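Local atomic coordinates of photosystem II assembly protein Ycf48 (Thermosynechococcus elongatus, PDB entry 5OJ5), a protein that probably assists the early assembly of photosystem II and the replacement of photodamaged D1, whose C-terminal extension it binds. Residues P46-Q51 with L335-T340. Sequence-based numbering, arbitrary orientation. Where two conformers were deposited one is given.
Sequences PWEAIQ and LLRYVT
E48 OE1 is gripped by two nitrogens of R337: NE lies 2.7 Å from OE1 in a salt bridge, and NH2 adds a weak hydrogen bond to the same oxygen. OE1 lies at the guanidinium edge, in its plane, but NE meets it from above the carboxylate plane, the two planes being 80° apart. Glutamate and arginine suit these partly exposed positions, where their methylenes also pack, R337 CB against I50 CD1 (3.8 Å) and E48 CG against V339 CG2; the same valine methyl lies over one face of the guanidinium, toward its rim. Behind these side chains, E48 and R337 form an antiparallel hydrogen-bonded pair, E48 N reaching R337 O at 2.9 Å, and I50 pairs likewise with L335. Strand 47-51, from the N-terminal part of the chain, thereby becomes the outermost strand beside the C-terminal strand 334-338 and completes a four-stranded blade, the Velcro closure by which a β-propeller ring is shut. On the other face, W47 and Y338 bring broad, largely apolar rings to a buried site. The six-membered ring of W47 receives Y338 CB over one face, 4.1 Å from its centroid, and the edge of the tyrosine ring in a T-shaped stack. The compact proline ring of P46 offers CB and CG to the Y338 ring, while P46 O accepts a 2.7 Å hydrogen bond from V339 N.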
loop_
_atom_site.group_PDB
_atom_site.type_symbol
_atom_site.label_atom_id
_atom_site.label_comp_id
_atom_site.label_asym_id
_atom_site.label_seq_id
_atom_site.Cartn_x
_atom_site.Cartn_y
_atom_site.Cartn_z
ATOM N N PRO A 46 17.394 6.352 8.398
ATOM C CA PRO A 46 17.752 5.625 7.185
ATOM C C PRO A 46 17.055 6.164 5.949
ATOM O O PRO A 46 17.286 5.672 4.846
ATOM C CB PRO A 46 17.255 4.206 7.492
ATOM C CG PRO A 46 16.048 4.420 8.368
ATOM C CD PRO A 46 16.377 5.631 9.196
ATOM N N TRP A 47 16.215 7.164 6.064
ATOM C CA TRP A 47 15.365 7.568 4.953
ATOM C C TRP A 47 15.938 8.781 4.248
ATOM O O TRP A 47 16.119 9.837 4.853
ATOM C CB TRP A 47 13.959 7.845 5.457
ATOM C CG TRP A 47 13.281 6.628 5.995
ATOM C CD1 TRP A 47 13.086 6.304 7.313
ATOM C CD2 TRP A 47 12.720 5.551 5.249
ATOM N NE1 TRP A 47 12.440 5.111 7.432
ATOM C CE2 TRP A 47 12.198 4.618 6.183
ATOM C CE3 TRP A 47 12.570 5.295 3.876
ATOM C CZ2 TRP A 47 11.536 3.450 5.778
ATOM C CZ3 TRP A 47 11.911 4.142 3.479
ATOM C CH2 TRP A 47 11.395 3.233 4.436
ATOM N N GLU A 48 16.190 8.644 2.972
ATOM C CA GLU A 48 16.638 9.770 2.160
ATOM C C GLU A 48 15.484 10.292 1.314
ATOM O O GLU A 48 14.805 9.526 0.638
ATOM C CB GLU A 48 17.807 9.339 1.295
ATOM C CG GLU A 48 17.597 8.407 0.156
ATOM C CD GLU A 48 18.759 8.471 -0.840
ATOM O OE1 GLU A 48 18.541 8.088 -2.015
ATOM O OE2 GLU A 48 19.887 8.917 -0.462
ATOM N N ALA A 49 15.259 11.587 1.319
ATOM C CA ALA A 49 14.184 12.193 0.554
ATOM C C ALA A 49 14.619 12.376 -0.895
ATOM O O ALA A 49 15.720 12.838 -1.169
ATOM C CB ALA A 49 13.767 13.539 1.136
ATOM N N ILE A 50 13.766 11.976 -1.808
ATOM C CA ILE A 50 13.933 12.106 -3.257
ATOM C C ILE A 50 12.742 12.898 -3.768
ATOM O O ILE A 50 11.590 12.653 -3.389
ATOM C CB ILE A 50 13.979 10.705 -3.922
ATOM C CG1 ILE A 50 15.253 9.946 -3.507
ATOM C CG2 ILE A 50 13.887 10.832 -5.466
ATOM C CD1 ILE A 50 15.287 8.506 -3.924
ATOM N N GLN A 51 13.020 13.834 -4.666
ATOM C CA GLN A 51 11.964 14.471 -5.434
ATOM C C GLN A 51 11.898 13.817 -6.805
ATOM O O GLN A 51 12.839 13.926 -7.595
ATOM C CB GLN A 51 12.236 15.971 -5.563
ATOM C CG GLN A 51 11.195 16.670 -6.462
ATOM C CD GLN A 51 9.815 16.678 -5.828
ATOM O OE1 GLN A 51 9.642 17.094 -4.666
ATOM N NE2 GLN A 51 8.815 16.265 -6.593
ATOM N N LEU A 335 9.322 11.054 -2.428
ATOM C CA LEU A 335 9.601 9.690 -2.043
ATOM C C LEU A 335 10.614 9.717 -0.898
ATOM O O LEU A 335 11.520 10.516 -0.946
ATOM C CB LEU A 335 10.200 9.116 -3.341
ATOM C CG LEU A 335 10.370 7.620 -3.389
ATOM C CD1 LEU A 335 9.044 6.907 -3.168
ATOM C CD2 LEU A 335 10.949 7.251 -4.759
ATOM N N LEU A 336 10.509 8.818 0.064
ATOM C CA LEU A 336 11.667 8.517 0.903
ATOM C C LEU A 336 12.188 7.153 0.507
ATOM O O LEU A 336 11.393 6.230 0.252
ATOM C CB LEU A 336 11.310 8.487 2.385
ATOM C CG LEU A 336 10.542 9.691 2.931
ATOM C CD1 LEU A 336 10.256 9.474 4.437
ATOM C CD2 LEU A 336 11.245 10.960 2.645
ATOM N N ARG A 337 13.508 6.996 0.479
ATOM C CA ARG A 337 14.174 5.745 0.112
ATOM C C ARG A 337 15.016 5.259 1.293
ATOM O O ARG A 337 15.765 6.031 1.895
ATOM C CB ARG A 337 15.075 5.944 -1.108
ATOM C CG ARG A 337 15.770 4.659 -1.556
ATOM C CD ARG A 337 16.541 4.902 -2.849
ATOM N NE ARG A 337 17.808 5.547 -2.569
ATOM C CZ ARG A 337 18.945 4.899 -2.301
ATOM N NH1 ARG A 337 18.997 3.586 -2.263
ATOM N NH2 ARG A 337 20.033 5.578 -2.034
ATOM N N TYR A 338 14.889 3.976 1.607
ATOM C CA TYR A 338 15.609 3.375 2.743
ATOM C C TYR A 338 17.067 3.151 2.362
ATOM O O TYR A 338 17.352 2.537 1.334
ATOM C CB TYR A 338 14.961 2.035 3.112
ATOM C CG TYR A 338 15.540 1.461 4.372
ATOM C CD1 TYR A 338 15.006 1.793 5.597
ATOM C CD2 TYR A 338 16.641 0.608 4.340
ATOM C CE1 TYR A 338 15.552 1.311 6.781
ATOM C CE2 TYR A 338 17.192 0.113 5.528
ATOM C CZ TYR A 338 16.630 0.478 6.728
ATOM O OH TYR A 338 17.182 0.005 7.900
ATOM N N VAL A 339 17.980 3.621 3.205
ATOM C CA VAL A 339 19.419 3.483 3.006
ATOM C C VAL A 339 20.004 2.824 4.262
ATOM O O VAL A 339 20.008 3.426 5.354
ATOM C CB VAL A 339 20.078 4.843 2.753
ATOM C CG1 VAL A 339 21.582 4.659 2.591
ATOM C CG2 VAL A 339 19.464 5.507 1.517
ATOM N N THR A 340 20.471 1.591 4.125
ATOM C CA THR A 340 21.064 0.890 5.264
ATOM C C THR A 340 22.228 1.685 5.848
ATOM O O THR A 340 23.051 2.240 5.115
ATOM C CB THR A 340 21.585 -0.458 4.777
ATOM O OG1 THR A 340 20.517 -1.161 4.132
ATOM C CG2 THR A 340 22.124 -1.299 5.934
#